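PDB 6UAV: Glyco_hydro_cc domain-containing protein from Pseudomonas viridiflava, which hydrolyses beta-1,3-glucans as an endo-beta-1,3-glucanase of glycoside hydrolase family 128, subgroup II, with a TIM-barrel catalytic core. Local coordinates for residues 11-15 with 36-42; 16-21 with 240-246; 22-26 with 48-52. The contacts are given in a common frame with arbitrary orientation. Residues are numbered along the deposited sequence.

Contact 1: residues 11-15 with 36-42; sequences DVASP and HDRLAAY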
ATOM      1  N   ASP A  11       4.112  -7.441   7.736  1.00 12.23           N
ATOM      2  CA  ASP A  11       5.043  -7.024   8.809  1.00 11.94           C
ATOM      3  C   ASP A  11       6.234  -7.993   8.817  1.00 12.57           C
ATOM      4  O   ASP A  11       6.355  -8.835   9.728  1.00 12.99           O
ATOM      5  CB  ASP A  11       4.321  -6.939  10.146  1.00 12.24           C
ATOM      6  CG  ASP A  11       5.151  -6.279  11.225  1.00 12.59           C
ATOM      7  OD1 ASP A  11       6.089  -5.513  10.877  1.00 12.48           O
ATOM      8  OD2 ASP A  11       4.764  -6.431  12.385  1.00 14.13           O
ATOM      9  N   VAL A  12       7.171  -7.786   7.888  1.00 12.48           N
ATOM     10  CA  VAL A  12       8.368  -8.659   7.801  1.00 13.20           C
ATOM     11  C   VAL A  12       9.117  -8.534   9.136  1.00 14.05           C
ATOM     12  O   VAL A  12       9.435  -7.383   9.564  1.00 13.34           O
ATOM     13  CB  VAL A  12       9.264  -8.244   6.648  1.00 13.27           C
ATOM     14  CG1 VAL A  12      10.510  -9.087   6.648  1.00 14.39           C
ATOM     15  CG2 VAL A  12       8.542  -8.332   5.321  1.00 12.85           C
ATOM     16  N   ALA A  13       9.355  -9.666   9.810  1.00 14.92           N
ATOM     17  CA  ALA A  13       9.997  -9.715  11.154  1.00 16.27           C
ATOM     18  C   ALA A  13      11.382 -10.390  11.069  1.00 17.74           C
ATOM     19  O   ALA A  13      12.394  -9.898  11.669  1.00 20.55           O
ATOM     20  CB  ALA A  13       9.062 -10.380  12.121  1.00 17.29           C
ATOM     21  N   SER A  14      11.547 -11.294  10.137  1.00 16.69           N
ATOM     22  CA  SER A  14      12.700 -12.204  10.113  1.00 16.24           C
ATOM     23  C   SER A  14      13.656 -11.765   9.025  1.00 15.19           C
ATOM     24  O   SER A  14      13.251 -11.707   7.882  1.00 14.52           O
ATOM     25  CB  SER A  14      12.241 -13.574   9.868  1.00 16.73           C
ATOM     26  OG  SER A  14      13.361 -14.437   9.743  1.00 17.58           O
ATOM     27  N   PRO A  15      14.946 -11.578   9.353  1.00 14.93           N
ATOM     28  CA  PRO A  15      15.972 -11.395   8.326  1.00 15.13           C
ATOM     29  C   PRO A  15      15.947 -12.544   7.310  1.00 15.12           C
ATOM     30  O   PRO A  15      16.123 -12.305   6.142  1.00 15.01           O
ATOM     31  CB  PRO A  15      17.295 -11.342   9.101  1.00 15.78           C
ATOM     32  CG  PRO A  15      16.867 -10.894  10.466  1.00 15.99           C
ATOM     33  CD  PRO A  15      15.512 -11.532  10.727  1.00 15.82           C
ATOM     34  N   HIS A  36       9.137  -3.805  12.130  1.00 14.12           N
ATOM     35  CA  HIS A  36       9.084  -4.755  13.258  1.00 14.78           C
ATOM     36  C   HIS A  36      10.350  -4.622  14.121  1.00 15.34           C
ATOM     37  O   HIS A  36      11.451  -4.445  13.578  1.00 14.28           O
ATOM     38  CB  HIS A  36       8.977  -6.181  12.757  1.00 15.07           C
ATOM     39  CG  HIS A  36       8.594  -7.142  13.827  1.00 15.32           C
ATOM     40  ND1 HIS A  36       9.477  -7.601  14.761  1.00 15.93           N
ATOM     41  CD2 HIS A  36       7.389  -7.691  14.125  1.00 15.87           C
ATOM     42  CE1 HIS A  36       8.832  -8.433  15.578  1.00 16.81           C
ATOM     43  NE2 HIS A  36       7.558  -8.556  15.162  1.00 15.93           N
ATOM     44  N   ASP A  37      10.204  -4.707  15.431  1.00 16.85           N
ATOM     45  CA  ASP A  37      11.321  -4.450  16.374  1.00 19.84           C
ATOM     46  C   ASP A  37      12.465  -5.447  16.154  1.00 19.06           C
ATOM     47  O   ASP A  37      13.626  -5.073  16.448  1.00 19.62           O
ATOM     48  CB  ASP A  37      10.864  -4.466  17.843  1.00 22.55           C
ATOM     49  CG  ASP A  37      10.172  -3.169  18.287  1.00 24.83           C
ATOM     50  OD1 ASP A  37      10.335  -2.111  17.596  1.00 27.19           O
ATOM     51  OD2 ASP A  37       9.393  -3.241  19.282  1.00 27.36           O
ATOM     52  N   ARG A  38      12.177  -6.633  15.629  1.00 19.07           N
ATOM     53  CA  ARG A  38      13.215  -7.670  15.369  1.00 20.05           C
ATOM     54  C   ARG A  38      14.253  -7.107  14.391  1.00 19.17           C
ATOM     55  O   ARG A  38      15.452  -7.491  14.509  1.00 18.74           O
ATOM     56  CB  ARG A  38      12.546  -8.962  14.919  1.00 22.63           C
ATOM     57  CG  ARG A  38      13.535 -10.108  14.794  1.00 26.95           C
ATOM     58  CD  ARG A  38      12.811 -11.394  14.432  1.00 29.33           C
ATOM     59  NE  ARG A  38      13.731 -12.502  14.184  1.00 32.40           N
ATOM     60  CZ  ARG A  38      13.386 -13.680  13.659  1.00 32.99           C
ATOM     61  NH1 ARG A  38      14.304 -14.619  13.471  1.00 34.08           N
ATOM     62  NH2 ARG A  38      12.125 -13.913  13.365  1.00 33.73           N
ATOM     63  N   LEU A  39      13.875  -6.134  13.537  1.00 16.47           N
ATOM     64  CA  LEU A  39      14.827  -5.674  12.471  1.00 16.48           C
ATOM     65  C   LEU A  39      15.629  -4.458  12.913  1.00 16.26           C
ATOM     66  O   LEU A  39      16.422  -3.938  12.095  1.00 16.71           O
ATOM     67  CB  LEU A  39      14.023  -5.356  11.211  1.00 15.99           C
ATOM     68  CG  LEU A  39      13.427  -6.552  10.483  1.00 16.43           C
ATOM     69  CD1 LEU A  39      12.555  -6.100   9.326  1.00 16.26           C
ATOM     70  CD2 LEU A  39      14.498  -7.439   9.917  1.00 17.42           C
ATOM     71  N   ALA A  40      15.477  -3.978  14.158  1.00 16.67           N
ATOM     72  CA  ALA A  40      16.039  -2.678  14.580  1.00 16.75           C
ATOM     73  C   ALA A  40      17.560  -2.620  14.412  1.00 17.50           C
ATOM     74  O   ALA A  40      18.086  -1.519  14.188  1.00 18.34           O
ATOM     75  CB  ALA A  40      15.696  -2.401  16.030  1.00 17.55           C
ATOM     76  N   ALA A  41      18.267  -3.703  14.680  1.00 16.57           N
ATOM     77  CA  ALA A  41      19.759  -3.741  14.663  1.00 16.51           C
ATOM     78  C   ALA A  41      20.285  -4.494  13.436  1.00 15.94           C
ATOM     79  O   ALA A  41      21.436  -5.027  13.495  1.00 16.02           O
ATOM     80  CB  ALA A  41      20.263  -4.354  15.936  1.00 17.36           C
ATOM     81  N   TYR A  42      19.543  -4.389  12.334  1.00 14.98           N
ATOM     82  CA  TYR A  42      19.956  -4.992  11.039  1.00 14.83           C
ATOM     83  C   TYR A  42      19.967  -3.907   9.956  1.00 14.69           C
ATOM     84  O   TYR A  42      19.026  -3.177   9.768  1.00 14.40           O
ATOM     85  CB  TYR A  42      19.034  -6.139  10.628  1.00 14.52           C
ATOM     86  CG  TYR A  42      19.107  -7.377  11.479  1.00 14.91           C
ATOM     87  CD1 TYR A  42      20.079  -8.351  11.275  1.00 15.72           C
ATOM     88  CD2 TYR A  42      18.191  -7.573  12.506  1.00 15.07           C
ATOM     89  CE1 TYR A  42      20.119  -9.500  12.035  1.00 15.80           C
ATOM     90  CE2 TYR A  42      18.220  -8.723  13.271  1.00 15.36           C
ATOM     91  CZ  TYR A  42      19.168  -9.682  13.013  1.00 15.91           C
ATOM     92  OH  TYR A  42      19.218 -10.846  13.715  1.00 17.16           O
TER
HETATM   93  O   HOH W   1       8.385  -5.002   9.470  1.00 14.27           O

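Contact 2: residues 16-21 with 240-246; sequences ADLSAL and LDAEGRL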
ATOM      1  N   ALA A  16      15.649 -13.772   7.747  1.00 15.51           N
ATOM      2  CA  ALA A  16      15.572 -14.919   6.804  1.00 15.60           C
ATOM      3  C   ALA A  16      14.492 -14.653   5.736  1.00 15.37           C
ATOM      4  O   ALA A  16      14.678 -15.018   4.574  1.00 15.12           O
ATOM      5  CB  ALA A  16      15.297 -16.165   7.558  1.00 16.03           C
ATOM      6  N   ASP A  17      13.354 -14.101   6.145  1.00 15.12           N
ATOM      7  CA  ASP A  17      12.288 -13.740   5.187  1.00 14.80           C
ATOM      8  C   ASP A  17      12.789 -12.666   4.229  1.00 15.51           C
ATOM      9  O   ASP A  17      12.458 -12.712   3.074  1.00 15.54           O
ATOM     10  CB  ASP A  17      11.030 -13.287   5.913  1.00 14.75           C
ATOM     11  CG  ASP A  17      10.214 -14.400   6.514  1.00 15.24           C
ATOM     12  OD1 ASP A  17      10.352 -15.602   6.066  1.00 16.37           O
ATOM     13  OD2 ASP A  17       9.334 -14.053   7.327  1.00 15.04           O
ATOM     14  N   LEU A  18      13.577 -11.690   4.683  1.00 15.61           N
ATOM     15  CA  LEU A  18      14.228 -10.739   3.730  1.00 15.77           C
ATOM     16  C   LEU A  18      15.177 -11.430   2.758  1.00 15.48           C
ATOM     17  O   LEU A  18      15.179 -11.018   1.582  1.00 15.31           O
ATOM     18  CB  LEU A  18      14.960  -9.643   4.497  1.00 16.77           C
ATOM     19  CG  LEU A  18      14.054  -8.671   5.210  1.00 16.74           C
ATOM     20  CD1 LEU A  18      14.885  -7.737   6.073  1.00 17.64           C
ATOM     21  CD2 LEU A  18      13.165  -7.923   4.244  1.00 17.02           C
ATOM     22  N   SER A  19      15.974 -12.422   3.164  1.00 14.94           N
ATOM     23  CA  SER A  19      16.867 -13.147   2.228  1.00 15.47           C
ATOM     24  C   SER A  19      15.996 -13.696   1.093  1.00 15.92           C
ATOM     25  O   SER A  19      16.332 -13.491  -0.117  1.00 16.04           O
ATOM     26  CB  SER A  19      17.620 -14.267   2.904  1.00 16.00           C
ATOM     27  OG  SER A  19      18.655 -13.791   3.768  1.00 16.18           O
ATOM     28  N   ALA A  20      14.868 -14.314   1.457  1.00 15.47           N
ATOM     29  CA  ALA A  20      13.977 -15.015   0.497  1.00 16.43           C
ATOM     30  C   ALA A  20      13.356 -13.970  -0.456  1.00 16.24           C
ATOM     31  O   ALA A  20      13.364 -14.177  -1.706  1.00 16.91           O
ATOM     32  CB  ALA A  20      12.946 -15.794   1.302  1.00 16.09           C
ATOM     33  N   LEU A  21      12.864 -12.866   0.107  1.00 15.91           N
ATOM     34  CA  LEU A  21      12.081 -11.854  -0.659  1.00 16.03           C
ATOM     35  C   LEU A  21      13.007 -10.982  -1.497  1.00 16.43           C
ATOM     36  O   LEU A  21      12.556 -10.498  -2.510  1.00 14.98           O
ATOM     37  CB  LEU A  21      11.269 -10.974   0.275  1.00 15.41           C
ATOM     38  CG  LEU A  21      10.106 -11.681   0.963  1.00 16.11           C
ATOM     39  CD1 LEU A  21       9.611 -10.822   2.080  1.00 16.32           C
ATOM     40  CD2 LEU A  21       9.001 -12.077  -0.014  1.00 16.49           C
ATOM     41  N   LEU A 240       5.050 -16.645   1.475  1.00 15.21           N
ATOM     42  CA  LEU A 240       6.024 -17.272   2.418  1.00 15.75           C
ATOM     43  C   LEU A 240       5.340 -18.434   3.146  1.00 16.74           C
ATOM     44  O   LEU A 240       4.107 -18.410   3.361  1.00 16.22           O
ATOM     45  CB  LEU A 240       6.531 -16.243   3.432  1.00 15.86           C
ATOM     46  CG  LEU A 240       7.417 -15.147   2.849  1.00 15.88           C
ATOM     47  CD1 LEU A 240       7.474 -13.938   3.766  1.00 15.56           C
ATOM     48  CD2 LEU A 240       8.818 -15.672   2.471  1.00 17.41           C
ATOM     49  N   ASP A 241       6.133 -19.422   3.561  1.00 17.64           N
ATOM     50  CA  ASP A 241       5.563 -20.534   4.384  1.00 19.24           C
ATOM     51  C   ASP A 241       6.444 -20.639   5.634  1.00 18.53           C
ATOM     52  O   ASP A 241       6.277 -19.773   6.536  1.00 18.48           O
ATOM     53  CB  ASP A 241       5.404 -21.819   3.587  1.00 21.93           C
ATOM     54  CG  ASP A 241       4.650 -22.915   4.333  1.00 24.21           C
ATOM     55  OD1 ASP A 241       4.156 -22.676   5.473  1.00 26.50           O
ATOM     56  OD2 ASP A 241       4.613 -23.995   3.817  1.00 28.67           O
ATOM     57  N   ALA A 242       7.356 -21.610   5.700  1.00 18.94           N
ATOM     58  CA  ALA A 242       8.307 -21.700   6.830  1.00 19.04           C
ATOM     59  C   ALA A 242       9.098 -20.387   6.893  1.00 18.10           C
ATOM     60  O   ALA A 242       9.297 -19.751   5.872  1.00 18.13           O
ATOM     61  CB  ALA A 242       9.239 -22.898   6.649  1.00 19.87           C
ATOM     62  N   GLU A 243       9.644 -20.044   8.054  1.00 17.98           N
ATOM     63  CA  GLU A 243      10.572 -18.905   8.155  1.00 17.47           C
ATOM     64  C   GLU A 243      11.672 -19.009   7.091  1.00 17.25           C
ATOM     65  O   GLU A 243      12.357 -20.051   6.978  1.00 17.40           O
ATOM     66  CB  GLU A 243      11.109 -18.778   9.569  1.00 17.91           C
ATOM     67  CG  GLU A 243      12.013 -17.596   9.737  1.00 18.13           C
ATOM     68  CD  GLU A 243      12.350 -17.298  11.178  1.00 18.32           C
ATOM     69  OE1 GLU A 243      11.965 -18.093  12.049  1.00 19.94           O
ATOM     70  OE2 GLU A 243      13.095 -16.339  11.368  1.00 18.04           O
ATOM     71  N   GLY A 244      11.811 -17.940   6.316  1.00 16.40           N
ATOM     72  CA  GLY A 244      12.836 -17.839   5.264  1.00 16.64           C
ATOM     73  C   GLY A 244      12.549 -18.698   4.025  1.00 17.21           C
ATOM     74  O   GLY A 244      13.476 -18.830   3.191  1.00 17.02           O
ATOM     75  N   ARG A 245      11.327 -19.206   3.855  1.00 17.92           N
ATOM     76  CA  ARG A 245      10.999 -20.035   2.672  1.00 19.43           C
ATOM     77  C   ARG A 245       9.843 -19.444   1.859  1.00 17.91           C
ATOM     78  O   ARG A 245       8.772 -19.238   2.435  1.00 16.39           O
ATOM     79  CB  ARG A 245      10.608 -21.464   3.057  1.00 23.06           C
ATOM     80  CG  ARG A 245      10.603 -22.370   1.832  1.00 27.55           C
ATOM     81  CD  ARG A 245      11.033 -23.832   2.016  1.00 32.90           C
ATOM     82  NE  ARG A 245      12.456 -23.982   2.336  1.00 36.91           N
ATOM     83  CZ  ARG A 245      12.956 -24.824   3.253  1.00 40.42           C
ATOM     84  NH1 ARG A 245      12.165 -25.618   3.967  1.00 43.01           N
ATOM     85  NH2 ARG A 245      14.259 -24.843   3.480  1.00 42.21           N
ATOM     86  N   LEU A 246      10.058 -19.235   0.560  1.00 17.06           N
ATOM     87  CA  LEU A 246       8.975 -18.855  -0.392  1.00 16.85           C
ATOM     88  C   LEU A 246       8.004 -20.021  -0.602  1.00 17.24           C
ATOM     89  O   LEU A 246       8.428 -21.202  -0.585  1.00 17.76           O
ATOM     90  CB  LEU A 246       9.564 -18.423  -1.728  1.00 17.27           C
ATOM     91  CG  LEU A 246      10.483 -17.200  -1.619  1.00 16.76           C
ATOM     92  CD1 LEU A 246      11.318 -17.036  -2.862  1.00 17.06           C
ATOM     93  CD2 LEU A 246       9.691 -15.957  -1.327  1.00 16.29           C
TER
HETATM   94  O   HOH W   2      15.796 -17.411   3.447  1.00 24.90           O

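Contact 3: residues 22-26 with 48-52; sequences STGMS and YNVDF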
ATOM      1  N   SER A  22      14.241 -10.767  -1.097  1.00 17.90           N
ATOM      2  CA  SER A  22      14.968  -9.577  -1.591  1.00 18.02           C
ATOM      3  C   SER A  22      15.508  -9.786  -2.993  1.00 18.52           C
ATOM      4  O   SER A  22      15.871  -8.791  -3.603  1.00 18.90           O
ATOM      5  CB  SER A  22      16.060  -9.215  -0.626  1.00 19.72           C
ATOM      6  OG  SER A  22      17.012 -10.231  -0.631  1.00 21.36           O
ATOM      7  N   THR A  23      15.457 -11.003  -3.527  1.00 18.64           N
ATOM      8  CA  THR A  23      15.858 -11.253  -4.940  1.00 19.59           C
ATOM      9  C   THR A  23      14.937 -10.520  -5.915  1.00 18.54           C
ATOM     10  O   THR A  23      15.425 -10.115  -6.976  1.00 19.26           O
ATOM     11  CB  THR A  23      15.945 -12.747  -5.241  1.00 21.91           C
ATOM     12  OG1 THR A  23      14.615 -13.238  -5.085  1.00 22.65           O
ATOM     13  CG2 THR A  23      16.971 -13.397  -4.333  1.00 23.18           C
ATOM     14  N   GLY A  24      13.669 -10.365  -5.593  1.00 16.70           N
ATOM     15  CA  GLY A  24      12.699  -9.674  -6.480  1.00 17.28           C
ATOM     16  C   GLY A  24      11.940  -8.508  -5.834  1.00 17.07           C
ATOM     17  O   GLY A  24      11.206  -7.842  -6.560  1.00 18.76           O
ATOM     18  N   MET A  25      11.994  -8.312  -4.524  1.00 16.31           N
ATOM     19  CA  MET A  25      11.162  -7.334  -3.795  1.00 16.53           C
ATOM     20  C   MET A  25      12.030  -6.118  -3.483  1.00 15.05           C
ATOM     21  O   MET A  25      13.107  -6.348  -2.871  1.00 15.03           O
ATOM     22  CB  MET A  25      10.684  -7.926  -2.463  1.00 18.00           C
ATOM     23  CG  MET A  25       9.860  -6.968  -1.658  1.00 18.96           C
ATOM     24  SD  MET A  25       9.468  -7.463   0.087  1.00 19.83           S
ATOM     25  CE  MET A  25      11.020  -7.101   0.902  1.00 20.48           C
ATOM     26  N   SER A  26      11.587  -4.906  -3.823  1.00 13.61           N
ATOM     27  CA  SER A  26      12.296  -3.644  -3.522  1.00 13.74           C
ATOM     28  C   SER A  26      11.834  -3.053  -2.195  1.00 12.75           C
ATOM     29  O   SER A  26      12.644  -2.359  -1.571  1.00 12.83           O
ATOM     30  CB  SER A  26      12.134  -2.723  -4.663  1.00 14.96           C
ATOM     31  OG  SER A  26      13.023  -3.171  -5.663  1.00 17.61           O
ATOM     32  N   TYR A  48      20.215  -6.272   1.940  1.00 16.27           N
ATOM     33  CA  TYR A  48      19.171  -6.920   1.116  1.00 15.76           C
ATOM     34  C   TYR A  48      18.720  -5.974  -0.007  1.00 16.62           C
ATOM     35  O   TYR A  48      17.937  -6.410  -0.873  1.00 15.95           O
ATOM     36  CB  TYR A  48      17.978  -7.288   2.002  1.00 14.64           C
ATOM     37  CG  TYR A  48      18.341  -8.189   3.147  1.00 14.72           C
ATOM     38  CD1 TYR A  48      18.477  -9.552   2.989  1.00 15.21           C
ATOM     39  CD2 TYR A  48      18.463  -7.706   4.421  1.00 14.61           C
ATOM     40  CE1 TYR A  48      18.819 -10.379   4.054  1.00 15.18           C
ATOM     41  CE2 TYR A  48      18.826  -8.489   5.494  1.00 14.88           C
ATOM     42  CZ  TYR A  48      18.937  -9.847   5.338  1.00 15.23           C
ATOM     43  OH  TYR A  48      19.253 -10.589   6.436  1.00 16.12           O
ATOM     44  N   ASN A  49      19.149  -4.708  -0.003  1.00 17.40           N
ATOM     45  CA  ASN A  49      18.664  -3.722  -1.007  1.00 19.07           C
ATOM     46  C   ASN A  49      17.135  -3.701  -0.991  1.00 17.72           C
ATOM     47  O   ASN A  49      16.464  -3.766  -2.037  1.00 17.47           O
ATOM     48  CB  ASN A  49      19.280  -4.007  -2.369  1.00 22.45           C
ATOM     49  CG  ASN A  49      18.982  -2.885  -3.341  1.00 25.86           C
ATOM     50  OD1 ASN A  49      18.747  -1.732  -2.927  1.00 29.60           O
ATOM     51  ND2 ASN A  49      19.026  -3.222  -4.624  1.00 27.82           N
ATOM     52  N   VAL A  50      16.552  -3.589   0.192  1.00 17.51           N
ATOM     53  CA  VAL A  50      15.090  -3.374   0.384  1.00 16.69           C
ATOM     54  C   VAL A  50      14.918  -2.099   1.198  1.00 18.15           C
ATOM     55  O   VAL A  50      15.841  -1.696   1.962  1.00 19.10           O
ATOM     56  CB  VAL A  50      14.383  -4.598   1.011  1.00 17.01           C
ATOM     57  CG1 VAL A  50      14.525  -5.827   0.132  1.00 17.08           C
ATOM     58  CG2 VAL A  50      14.937  -4.888   2.389  1.00 17.98           C
ATOM     59  N   ASP A  51      13.811  -1.402   0.961  1.00 16.15           N
ATOM     60  CA  ASP A  51      13.464  -0.230   1.803  1.00 16.67           C
ATOM     61  C   ASP A  51      12.126  -0.467   2.486  1.00 15.04           C
ATOM     62  O   ASP A  51      11.270  -1.136   1.951  1.00 14.17           O
ATOM     63  CB  ASP A  51      13.564   1.088   1.050  1.00 19.08           C
ATOM     64  CG  ASP A  51      12.583   1.275  -0.072  1.00 21.82           C
ATOM     65  OD1 ASP A  51      12.846   0.699  -1.155  1.00 23.85           O
ATOM     66  OD2 ASP A  51      11.562   1.997   0.146  1.00 22.78           O
ATOM     67  N   PHE A  52      11.982   0.063   3.686  1.00 13.62           N
ATOM     68  CA  PHE A  52      10.701   0.064   4.447  1.00 12.87           C
ATOM     69  C   PHE A  52      10.050   1.439   4.281  1.00 12.52           C
ATOM     70  O   PHE A  52      10.750   2.467   4.381  1.00 12.74           O
ATOM     71  CB  PHE A  52      10.960  -0.154   5.934  1.00 12.65           C
ATOM     72  CG  PHE A  52       9.779   0.077   6.840  1.00 12.64           C
ATOM     73  CD1 PHE A  52       8.771  -0.866   6.932  1.00 12.27           C
ATOM     74  CD2 PHE A  52       9.648   1.274   7.550  1.00 12.71           C
ATOM     75  CE1 PHE A  52       7.681  -0.640   7.768  1.00 12.60           C
ATOM     76  CE2 PHE A  52       8.542   1.477   8.359  1.00 12.58           C
ATOM     77  CZ  PHE A  52       7.546   0.534   8.445  1.00 12.53           C
TER

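Contact 1: residues 11-15 with 36-42
Two loops meet largely through side chains of 36-42, without a direct hydrogen bond. His36 (chi1 t) lays its ring against Ala13, whose CB sits 3.6 Å from the ring centroid, almost on its normal, a CH-pi contact; the imidazole is held by Arg38 N donating to His36 ND1 (3.0 Å). Arg38 is extended, t at chi1 to chi3, so that one face of its guanidinium covers Ser14 CB and Pro15 CD while NH1 salt-bridges Glu243. Tyr42 (m) offers a ring face to Pro15, with Pro15 CG 3.7 Å from the centroid. Leu39 (mt) brings CD1 to 3.4 Å from Val12 O and CD2 to 4.2 Å from Pro15 CG. A water accepts from His36 N and donates to Val12 O and Asp11 OD1, which also accepts from Asn30. Ser14, N-cap of helix 15-22, caps Ala16 N weakly and hydrogen-bonds Glu243 through OG. The contact joins the beta-alpha loops that follow strands 6-9 and 27-29, at the C-terminal ends of neighbouring strands in a TIM barrel.

Contact 2: residues 16-21 with 240-246
Polar contacts fix the turn of 240-246 against the first turns of the helix. Gly244 N donates to Asp17 OD1 (2.8 Å, 157° at the hydrogen), the single direct hydrogen bond between the segments, and the other carboxylate oxygen, Asp17 OD2, forms a salt bridge with Arg229. The same arginine also donates to the carbonyl oxygens of Asp241 and Ala242, so Asp17 and the turn share one cationic partner. A water adds a second link, donating to Ala16 O (2.9 Å) and Gly244 O (2.7 Å). A CA-H...O contact joins Gly244 CA to Ala16 O at 3.4 Å.

Backbone shape makes this close approach possible. Residues 242-245 form a type II beta turn, closed by Arg245 N to Ala242 O (2.9 Å), with Gly244 at its third position and a positive phi of 73°. The CA atoms of Asp17 and Gly244 come within 4.1 Å, and a CB on Gly244 would clash with Ala16 CB.

Apolar packing lies on the flank of the helix formed by Ala20 and Leu21. Ala20 CB meets Leu240 CD2 at 4.3 Å and Leu246 CG at 4.1 Å, while Leu21 CD1 lies 4.1 Å from Leu240 CD1 and Leu21 CD2 lies 4.2 Å from Leu246 CD2. Leu246 packs also on helix 248-255.

Sequence-distant parts thus meet where the barrel closes: the first barrel helix, 15-22, rests against the loop between the last strand, 220-225, and helix 248-255, the junction of first and eighth beta-alpha units in a TIM barrel.

Contact 3: residues 22-26 with 48-52
Ser22 packs its CB against Tyr48 O (3.4 Å), Tyr48 CB (3.8 Å) and Val50 CG1 (3.8 Å), its hydroxyl lying at the edge of the Tyr48 ring. The chain then swings away at Thr23 and Gly24 and returns at Met25. The side chain of Met25 is extended (t at chi1 and chi2) before turning at chi3, which brings Met25 CE to 3.8 Å from Val50 CG1; Met25 O lies 3.4 Å from that same methyl. The CA-to-CB bond of Ser26 points away from 48-52, its OG hydrogen-bonding Ser3 O, and the residue engages 48-52 through its carbonyl: Asp51 N donates to Ser26 O at 2.9 Å, and Val50 CA approaches Ser26 O at 3.3 Å in a CA-H...O contact. The Asp51 carboxylate forms a salt bridge with Arg222, and Lys2 bonds the carbonyl oxygens of Ser22, Met25 and Asn49. The pair marks two successive alpha-beta connections, leading into adjacent parallel strands 27-29 and 51-56 at the N-terminal end of a TIM barrel.

All three contacts lie on one flank of the barrel, each partly buried, with centres about 16 to 20 Å from the chain centre. Helix 15-22 unites them: contact 1 holds its N-terminus, contact 2 the flank facing the loop of the eighth unit and contact 3 its exit. Leu18 is common ground, packing on Val12 and Leu39 of contact 1 and on Val50 and Met25 of contact 3. Glu243 ties contact 2 to contact 1 through Arg38 and Ser14. Chemistry follows position. The loop pair of contact 1 relies on CH-pi contacts and water, contact 2 mixes a carboxylate-backbone bond with leucine packing, and contact 3, nearest the centre, uses a backbone bond where two neighbouring strands start.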